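Local coordinates for ABC transporter periplasmic peptide-binding protein (Pseudoalteromonas, PDB 4QFL) that binds dipeptides in the periplasm, here Ala-Phe, and probably delivers them to an ABC transporter for uptake, at residues A[349-354]-A[493-498]; A[446-451]-A[498-503]. One frame throughout, in Å; residues are numbered along the deposited sequence.

Contact 1: residues A[349-354]-A[493-498]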
ATOM      1  N   LYS A 349     -14.053  22.837  -2.157  1.00 31.61           N
ATOM      2  CA  LYS A 349     -15.243  23.644  -1.958  1.00 35.11           C
ATOM      3  C   LYS A 349     -16.476  22.912  -2.469  1.00 36.27           C
ATOM      4  O   LYS A 349     -17.591  23.222  -2.058  1.00 41.24           O
ATOM      5  CB  LYS A 349     -15.104  24.999  -2.657  1.00 39.51           C
ATOM      6  CG  LYS A 349     -16.181  26.008  -2.277  1.00 46.08           C
ATOM      7  CD  LYS A 349     -16.364  27.071  -3.362  1.00 50.53           C
ATOM      8  CE  LYS A 349     -17.406  28.111  -2.954  1.00 56.19           C
ATOM      9  NZ  LYS A 349     -18.704  27.488  -2.530  1.00 55.39           N
ATOM     10  N   ASN A 350     -16.279  21.933  -3.350  1.00 34.72           N
ATOM     11  CA  ASN A 350     -17.410  21.248  -3.984  1.00 36.19           C
ATOM     12  C   ASN A 350     -17.766  19.844  -3.473  1.00 34.44           C
ATOM     13  O   ASN A 350     -18.487  19.103  -4.146  1.00 35.07           O
ATOM     14  CB  ASN A 350     -17.228  21.207  -5.502  1.00 38.26           C
ATOM     15  CG  ASN A 350     -17.529  22.540  -6.157  1.00 39.71           C
ATOM     16  OD1 ASN A 350     -18.123  23.425  -5.542  1.00 39.85           O
ATOM     17  ND2 ASN A 350     -17.127  22.686  -7.414  1.00 42.41           N
ATOM     18  N   MET A 351     -17.277  19.480  -2.291  1.00 33.53           N
ATOM     19  CA  MET A 351     -17.606  18.176  -1.727  1.00 28.65           C
ATOM     20  C   MET A 351     -19.110  18.037  -1.588  1.00 27.71           C
ATOM     21  O   MET A 351     -19.793  18.962  -1.180  1.00 28.97           O
ATOM     22  CB  MET A 351     -16.919  17.957  -0.375  1.00 28.30           C
ATOM     23  CG  MET A 351     -15.432  17.673  -0.465  1.00 24.86           C
ATOM     24  SD  MET A 351     -15.055  16.036  -1.122  1.00 27.56           S
ATOM     25  CE  MET A 351     -15.802  14.960   0.086  1.00 23.54           C
ATOM     26  N   PRO A 352     -19.632  16.867  -1.936  1.00 29.98           N
ATOM     27  CA  PRO A 352     -21.077  16.661  -1.917  1.00 29.43           C
ATOM     28  C   PRO A 352     -21.570  16.754  -0.492  1.00 31.44           C
ATOM     29  O   PRO A 352     -20.851  16.356   0.415  1.00 37.26           O
ATOM     30  CB  PRO A 352     -21.222  15.223  -2.414  1.00 31.46           C
ATOM     31  CG  PRO A 352     -19.888  14.873  -3.039  1.00 28.17           C
ATOM     32  CD  PRO A 352     -18.897  15.637  -2.258  1.00 28.65           C
ATOM     33  N   ILE A 353     -22.774  17.263  -0.281  1.00 31.14           N
ATOM     34  CA  ILE A 353     -23.349  17.206   1.054  1.00 32.33           C
ATOM     35  C   ILE A 353     -24.424  16.143   1.130  1.00 33.25           C
ATOM     36  O   ILE A 353     -25.166  15.930   0.176  1.00 33.19           O
ATOM     37  CB  ILE A 353     -23.939  18.545   1.483  1.00 34.81           C
ATOM     38  CG1 ILE A 353     -22.839  19.595   1.541  1.00 38.85           C
ATOM     39  CG2 ILE A 353     -24.584  18.425   2.844  1.00 35.93           C
ATOM     40  CD1 ILE A 353     -23.314  20.910   2.091  1.00 45.42           C
ATOM     41  N   PHE A 354     -24.499  15.463   2.266  1.00 34.25           N
ATOM     42  CA  PHE A 354     -25.559  14.501   2.498  1.00 28.36           C
ATOM     43  C   PHE A 354     -26.917  15.202   2.393  1.00 31.52           C
ATOM     44  O   PHE A 354     -27.237  16.087   3.185  1.00 32.70           O
ATOM     45  CB  PHE A 354     -25.383  13.846   3.866  1.00 28.48           C
ATOM     46  CG  PHE A 354     -26.554  13.035   4.296  1.00 26.18           C
ATOM     47  CD1 PHE A 354     -27.062  12.047   3.479  1.00 27.34           C
ATOM     48  CD2 PHE A 354     -27.145  13.252   5.528  1.00 28.51           C
ATOM     49  CE1 PHE A 354     -28.145  11.298   3.870  1.00 29.00           C
ATOM     50  CE2 PHE A 354     -28.233  12.506   5.926  1.00 29.90           C
ATOM     51  CZ  PHE A 354     -28.733  11.524   5.093  1.00 31.75           C
ATOM     52  N   MET A 493     -10.528  18.044  -9.718  1.00 21.24           N
ATOM     53  CA  MET A 493     -11.056  17.235 -10.805  1.00 17.60           C
ATOM     54  C   MET A 493     -11.690  15.968 -10.257  1.00 20.54           C
ATOM     55  O   MET A 493     -12.758  15.553 -10.697  1.00 20.76           O
ATOM     56  CB  MET A 493      -9.950  16.903 -11.805  1.00 19.10           C
ATOM     57  CG  MET A 493     -10.474  16.385 -13.132  1.00 21.82           C
ATOM     58  SD  MET A 493      -9.208  16.097 -14.381  1.00 27.16           S
ATOM     59  CE  MET A 493      -8.578  17.746 -14.613  1.00 24.43           C
ATOM     60  N   ILE A 494     -11.031  15.366  -9.276  1.00 18.80           N
ATOM     61  CA  ILE A 494     -11.543  14.159  -8.658  1.00 18.11           C
ATOM     62  C   ILE A 494     -12.926  14.408  -8.042  1.00 18.98           C
ATOM     63  O   ILE A 494     -13.819  13.568  -8.147  1.00 18.20           O
ATOM     64  CB  ILE A 494     -10.542  13.623  -7.630  1.00 18.30           C
ATOM     65  CG1 ILE A 494      -9.281  13.138  -8.351  1.00 18.46           C
ATOM     66  CG2 ILE A 494     -11.167  12.514  -6.807  1.00 17.36           C
ATOM     67  CD1 ILE A 494      -8.109  12.782  -7.426  1.00 19.16           C
ATOM     68  N   ILE A 495     -13.107  15.579  -7.432  1.00 20.43           N
ATOM     69  CA  ILE A 495     -14.399  15.954  -6.860  1.00 21.68           C
ATOM     70  C   ILE A 495     -15.426  16.271  -7.939  1.00 21.00           C
ATOM     71  O   ILE A 495     -16.592  15.926  -7.798  1.00 20.77           O
ATOM     72  CB  ILE A 495     -14.286  17.156  -5.896  1.00 19.97           C
ATOM     73  CG1 ILE A 495     -13.528  16.750  -4.638  1.00 19.93           C
ATOM     74  CG2 ILE A 495     -15.666  17.654  -5.492  1.00 25.05           C
ATOM     75  CD1 ILE A 495     -13.954  15.410  -4.100  1.00 26.22           C
ATOM     76  N   GLU A 496     -14.989  16.942  -9.001  1.00 21.01           N
ATOM     77  CA  GLU A 496     -15.874  17.288 -10.112  1.00 24.28           C
ATOM     78  C   GLU A 496     -16.362  16.039 -10.806  1.00 21.42           C
ATOM     79  O   GLU A 496     -17.546  15.900 -11.090  1.00 23.18           O
ATOM     80  CB  GLU A 496     -15.147  18.147 -11.147  1.00 23.61           C
ATOM     81  CG  GLU A 496     -14.533  19.425 -10.617  1.00 28.74           C
ATOM     82  CD  GLU A 496     -15.534  20.556 -10.479  1.00 39.14           C
ATOM     83  OE1 GLU A 496     -15.203  21.684 -10.923  1.00 46.97           O
ATOM     84  OE2 GLU A 496     -16.639  20.324  -9.924  1.00 37.16           O
ATOM     85  N   GLN A 497     -15.436  15.134 -11.091  1.00 20.17           N
ATOM     86  CA  GLN A 497     -15.736  13.966 -11.909  1.00 20.78           C
ATOM     87  C   GLN A 497     -16.179  12.768 -11.084  1.00 20.24           C
ATOM     88  O   GLN A 497     -16.818  11.855 -11.598  1.00 21.01           O
ATOM     89  CB  GLN A 497     -14.528  13.600 -12.792  1.00 21.48           C
ATOM     90  CG  GLN A 497     -14.234  14.595 -13.926  1.00 24.12           C
ATOM     91  CD  GLN A 497     -15.446  14.835 -14.836  1.00 30.76           C
ATOM     92  OE1 GLN A 497     -15.851  15.981 -15.073  1.00 32.61           O
ATOM     93  NE2 GLN A 497     -16.035  13.752 -15.338  1.00 26.14           N
ATOM     94  N   LEU A 498     -15.814  12.768  -9.809  1.00 19.63           N
ATOM     95  CA  LEU A 498     -16.180  11.683  -8.898  1.00 17.36           C
ATOM     96  C   LEU A 498     -15.929  10.271  -9.408  1.00 18.27           C
ATOM     97  O   LEU A 498     -16.822   9.437  -9.361  1.00 17.34           O
ATOM     98  CB  LEU A 498     -17.644  11.802  -8.501  1.00 18.45           C
ATOM     99  CG  LEU A 498     -17.927  13.070  -7.707  1.00 23.22           C
ATOM    100  CD1 LEU A 498     -19.410  13.171  -7.438  1.00 26.36           C
ATOM    101  CD2 LEU A 498     -17.115  13.083  -6.411  1.00 22.28           C
TER
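I495 meets N350 and M351 where the last turn of helix 480-497 faces the loop 349-354. Its CA lies 6.4 Å from the CA of M351, and its CB points toward the loop. From CB the side chain forks. The CG2 branch, anti to the backbone N, goes to N350. There I495 CG2 lies 3.4 Å from the backbone O of N350 and 3.9 Å from N350 CB. The CG1 branch goes to M351. CG1 is 3.9 Å from M351 SD, and CD1 comes still closer, 3.2 Å from SD. That is shorter than a usual methyl-sulfur contact, so the exact spacing is doubtful. M351 CB points away from the helix, but the chain bends twice, at chi2 and chi3, which turns SD back to CD1. The two side chains cross at about a right angle. In this peptide-binding protein of solute-binding family 5, the contact joins the loop between strand 332-333 and helix 356-363 to the C-terminal end of a long helix. I495 also touches P502 of strand 500-513. A serine in place of I495 would probably leave the M351 sulfur without its apolar neighbour and open a gap between helix and loop. At the exposed side of the contact the meeting is polar. N350 ND2 gives a weak, bent hydrogen bond to E496 OE2, 3.5 Å long with an N-H...O angle of 146°. The amide and carboxylate planes are 44° apart. The end of E496 comes nearer the loop than the direction of its CB suggests. Just beyond, the chain leaves the helix at L498, which has positive phi, and L498 N still bonds to I494 O at 2.7 Å.

Contact 2: residues A[446-451]-A[498-503]; sequences PLLSCT and LPLYPI
L448 packs on L500 and P499 and joins the short helix 445-448 to the start of strand 500-513. This strand belongs to the beta-sheet framework of the family 5 solute-binding fold. It pairs antiparallel with strand 291-297, through backbone bonds of Y501 with W295 and I503 with G293. The apolar contacts come first. They are few and entirely buried, and one methyl group of L448 makes both. L448 CD2 lies 3.9 Å from L500 CD2. The two methyls meet side by side, neither CG-CD2 bond aimed at the other, as the side chains cross obliquely. L448 CD2 is also 4.4 Å from P499 CB, a looser approach to the proline ring. L500 CG stands between its backbone N and carbonyl carbon, chi1 51°, and this setting helps bring CD2 beside L448. CB of both leucines points across the contact. The nearest CA atoms, those of L448 and P499, are 8.4 Å apart, so side chains bridge the space between the backbones. One covalent link starts here: C450 is tied to C463 by a disulfide. The polar bonds of S449 run to neighbours just outside the segment. S449 sits between the two helices and caps the second, 450-454: its OG accepts the backbone N-H of A452 and also bonds to S445 O.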
ATOM      1  N   PRO A 446      -0.388   5.969  -8.321  1.00 17.34           N
ATOM      2  CA  PRO A 446      -0.663   4.534  -8.138  1.00 16.24           C
ATOM      3  C   PRO A 446      -2.147   4.192  -8.071  1.00 19.26           C
ATOM      4  O   PRO A 446      -2.485   3.021  -7.884  1.00 22.51           O
ATOM      5  CB  PRO A 446      -0.033   4.210  -6.775  1.00 16.31           C
ATOM      6  CG  PRO A 446       0.783   5.417  -6.391  1.00 18.33           C
ATOM      7  CD  PRO A 446       0.158   6.588  -7.104  1.00 18.65           C
ATOM      8  N   LEU A 447      -3.020   5.184  -8.207  1.00 16.97           N
ATOM      9  CA  LEU A 447      -4.431   4.979  -7.928  1.00 19.08           C
ATOM     10  C   LEU A 447      -5.301   5.279  -9.111  1.00 18.88           C
ATOM     11  O   LEU A 447      -6.060   4.427  -9.555  1.00 21.68           O
ATOM     12  CB  LEU A 447      -4.873   5.904  -6.805  1.00 20.07           C
ATOM     13  CG  LEU A 447      -5.256   5.263  -5.483  1.00 21.18           C
ATOM     14  CD1 LEU A 447      -4.119   4.392  -4.991  1.00 22.53           C
ATOM     15  CD2 LEU A 447      -5.603   6.338  -4.482  1.00 19.56           C
ATOM     16  N   LEU A 448      -5.201   6.517  -9.592  1.00 18.54           N
ATOM     17  CA  LEU A 448      -6.129   7.054 -10.591  1.00 17.60           C
ATOM     18  C   LEU A 448      -5.569   7.306 -12.003  1.00 18.34           C
ATOM     19  O   LEU A 448      -6.308   7.716 -12.896  1.00 19.68           O
ATOM     20  CB  LEU A 448      -6.767   8.340 -10.057  1.00 18.56           C
ATOM     21  CG  LEU A 448      -7.797   8.149  -8.946  1.00 18.75           C
ATOM     22  CD1 LEU A 448      -8.280   9.489  -8.431  1.00 21.71           C
ATOM     23  CD2 LEU A 448      -8.965   7.319  -9.430  1.00 19.55           C
ATOM     24  N   SER A 449      -4.286   7.049 -12.220  1.00 16.99           N
ATOM     25  CA  SER A 449      -3.682   7.303 -13.526  1.00 17.33           C
ATOM     26  C   SER A 449      -4.089   6.272 -14.569  1.00 17.01           C
ATOM     27  O   SER A 449      -4.651   5.236 -14.241  1.00 18.29           O
ATOM     28  CB  SER A 449      -2.158   7.341 -13.419  1.00 18.94           C
ATOM     29  OG  SER A 449      -1.672   6.088 -12.970  1.00 18.16           O
ATOM     30  N   CYS A 450      -3.813   6.564 -15.832  1.00 17.82           N
ATOM     31  CA  CYS A 450      -4.065   5.590 -16.891  1.00 19.24           C
ATOM     32  C   CYS A 450      -3.203   4.345 -16.731  1.00 16.74           C
ATOM     33  O   CYS A 450      -3.699   3.233 -16.856  1.00 17.40           O
ATOM     34  CB  CYS A 450      -3.889   6.215 -18.269  1.00 21.94           C
ATOM     35  SG  CYS A 450      -5.274   7.320 -18.719  1.00 21.56           S
ATOM     36  N   THR A 451      -1.924   4.531 -16.431  1.00 18.67           N
ATOM     37  CA  THR A 451      -1.047   3.398 -16.162  1.00 18.08           C
ATOM     38  C   THR A 451      -1.542   2.572 -14.969  1.00 18.57           C
ATOM     39  O   THR A 451      -1.437   1.341 -14.978  1.00 19.84           O
ATOM     40  CB  THR A 451       0.410   3.823 -15.961  1.00 16.65           C
ATOM     41  OG1 THR A 451       0.481   4.841 -14.964  1.00 19.28           O
ATOM     42  CG2 THR A 451       0.970   4.383 -17.235  1.00 19.88           C
ATOM     43  N   LEU A 498     -15.814  12.768  -9.809  1.00 19.63           N
ATOM     44  CA  LEU A 498     -16.180  11.683  -8.898  1.00 17.36           C
ATOM     45  C   LEU A 498     -15.929  10.271  -9.408  1.00 18.27           C
ATOM     46  O   LEU A 498     -16.822   9.437  -9.361  1.00 17.34           O
ATOM     47  CB  LEU A 498     -17.644  11.802  -8.501  1.00 18.45           C
ATOM     48  CG  LEU A 498     -17.927  13.070  -7.707  1.00 23.22           C
ATOM     49  CD1 LEU A 498     -19.410  13.171  -7.438  1.00 26.36           C
ATOM     50  CD2 LEU A 498     -17.115  13.083  -6.411  1.00 22.28           C
ATOM     51  N   PRO A 499     -14.710   9.989  -9.884  1.00 16.14           N
ATOM     52  CA  PRO A 499     -14.394   8.586 -10.144  1.00 17.06           C
ATOM     53  C   PRO A 499     -14.516   7.824  -8.829  1.00 15.19           C
ATOM     54  O   PRO A 499     -14.992   6.699  -8.789  1.00 16.39           O
ATOM     55  CB  PRO A 499     -12.944   8.636 -10.624  1.00 16.45           C
ATOM     56  CG  PRO A 499     -12.414   9.961 -10.116  1.00 17.94           C
ATOM     57  CD  PRO A 499     -13.569  10.884 -10.114  1.00 15.94           C
ATOM     58  N   LEU A 500     -14.087   8.456  -7.748  1.00 15.38           N
ATOM     59  CA  LEU A 500     -14.319   7.920  -6.427  1.00 15.71           C
ATOM     60  C   LEU A 500     -14.672   9.066  -5.491  1.00 17.78           C
ATOM     61  O   LEU A 500     -14.425  10.235  -5.794  1.00 18.94           O
ATOM     62  CB  LEU A 500     -13.096   7.153  -5.924  1.00 16.49           C
ATOM     63  CG  LEU A 500     -11.727   7.838  -5.992  1.00 17.79           C
ATOM     64  CD1 LEU A 500     -11.601   8.915  -4.916  1.00 20.42           C
ATOM     65  CD2 LEU A 500     -10.582   6.835  -5.863  1.00 16.00           C
ATOM     66  N   TYR A 501     -15.253   8.717  -4.353  1.00 17.06           N
ATOM     67  CA  TYR A 501     -15.701   9.689  -3.373  1.00 18.16           C
ATOM     68  C   TYR A 501     -14.915   9.495  -2.097  1.00 18.51           C
ATOM     69  O   TYR A 501     -15.090   8.479  -1.416  1.00 17.88           O
ATOM     70  CB  TYR A 501     -17.180   9.466  -3.085  1.00 17.60           C
ATOM     71  CG  TYR A 501     -17.779  10.333  -1.993  1.00 20.53           C
ATOM     72  CD1 TYR A 501     -17.485  11.688  -1.896  1.00 24.78           C
ATOM     73  CD2 TYR A 501     -18.678   9.795  -1.084  1.00 25.06           C
ATOM     74  CE1 TYR A 501     -18.063  12.477  -0.901  1.00 24.83           C
ATOM     75  CE2 TYR A 501     -19.253  10.566  -0.096  1.00 25.05           C
ATOM     76  CZ  TYR A 501     -18.946  11.902  -0.007  1.00 27.13           C
ATOM     77  OH  TYR A 501     -19.538  12.648   0.987  1.00 30.64           O
ATOM     78  N   PRO A 502     -14.040  10.462  -1.772  1.00 18.65           N
ATOM     79  CA  PRO A 502     -13.285  10.420  -0.517  1.00 18.71           C
ATOM     80  C   PRO A 502     -14.253  10.397   0.650  1.00 19.49           C
ATOM     81  O   PRO A 502     -15.156  11.229   0.708  1.00 20.76           O
ATOM     82  CB  PRO A 502     -12.524  11.750  -0.527  1.00 18.26           C
ATOM     83  CG  PRO A 502     -12.404  12.105  -1.968  1.00 17.56           C
ATOM     84  CD  PRO A 502     -13.669  11.624  -2.602  1.00 17.73           C
ATOM     85  N   ILE A 503     -14.090   9.452   1.563  1.00 18.25           N
ATOM     86  CA  ILE A 503     -14.994   9.383   2.696  1.00 16.58           C
ATOM     87  C   ILE A 503     -14.327   9.876   3.964  1.00 18.36           C
ATOM     88  O   ILE A 503     -14.792  10.834   4.565  1.00 20.66           O
ATOM     89  CB  ILE A 503     -15.561   7.980   2.892  1.00 19.58           C
ATOM     90  CG1 ILE A 503     -16.521   7.664   1.742  1.00 19.11           C
ATOM     91  CG2 ILE A 503     -16.281   7.886   4.220  1.00 18.70           C
ATOM     92  CD1 ILE A 503     -16.455   6.245   1.279  1.00 20.03           C
TER

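How the contacts relate
The two contacts share L498, where helix 480-497 gives way to strand 500-513. Their centres are 13 Å apart, and they also touch directly. I494 of contact 1 places CD1 3.4 Å from CD1 of L448 in contact 2. On the loop side, M351 CE and P352 CD each lie 3.5 Å from Y501 CE1. Contact 1 is peripheral, about 25 Å from the centre of the chain; contact 2 is about 14 Å from it. Contact 2 is also near the dipeptide site: the L500 side chain is about 9 Å from the bound phenylalanine and about 12 Å from the alanine. P446 and L447 touch W433, which lines the pocket of both.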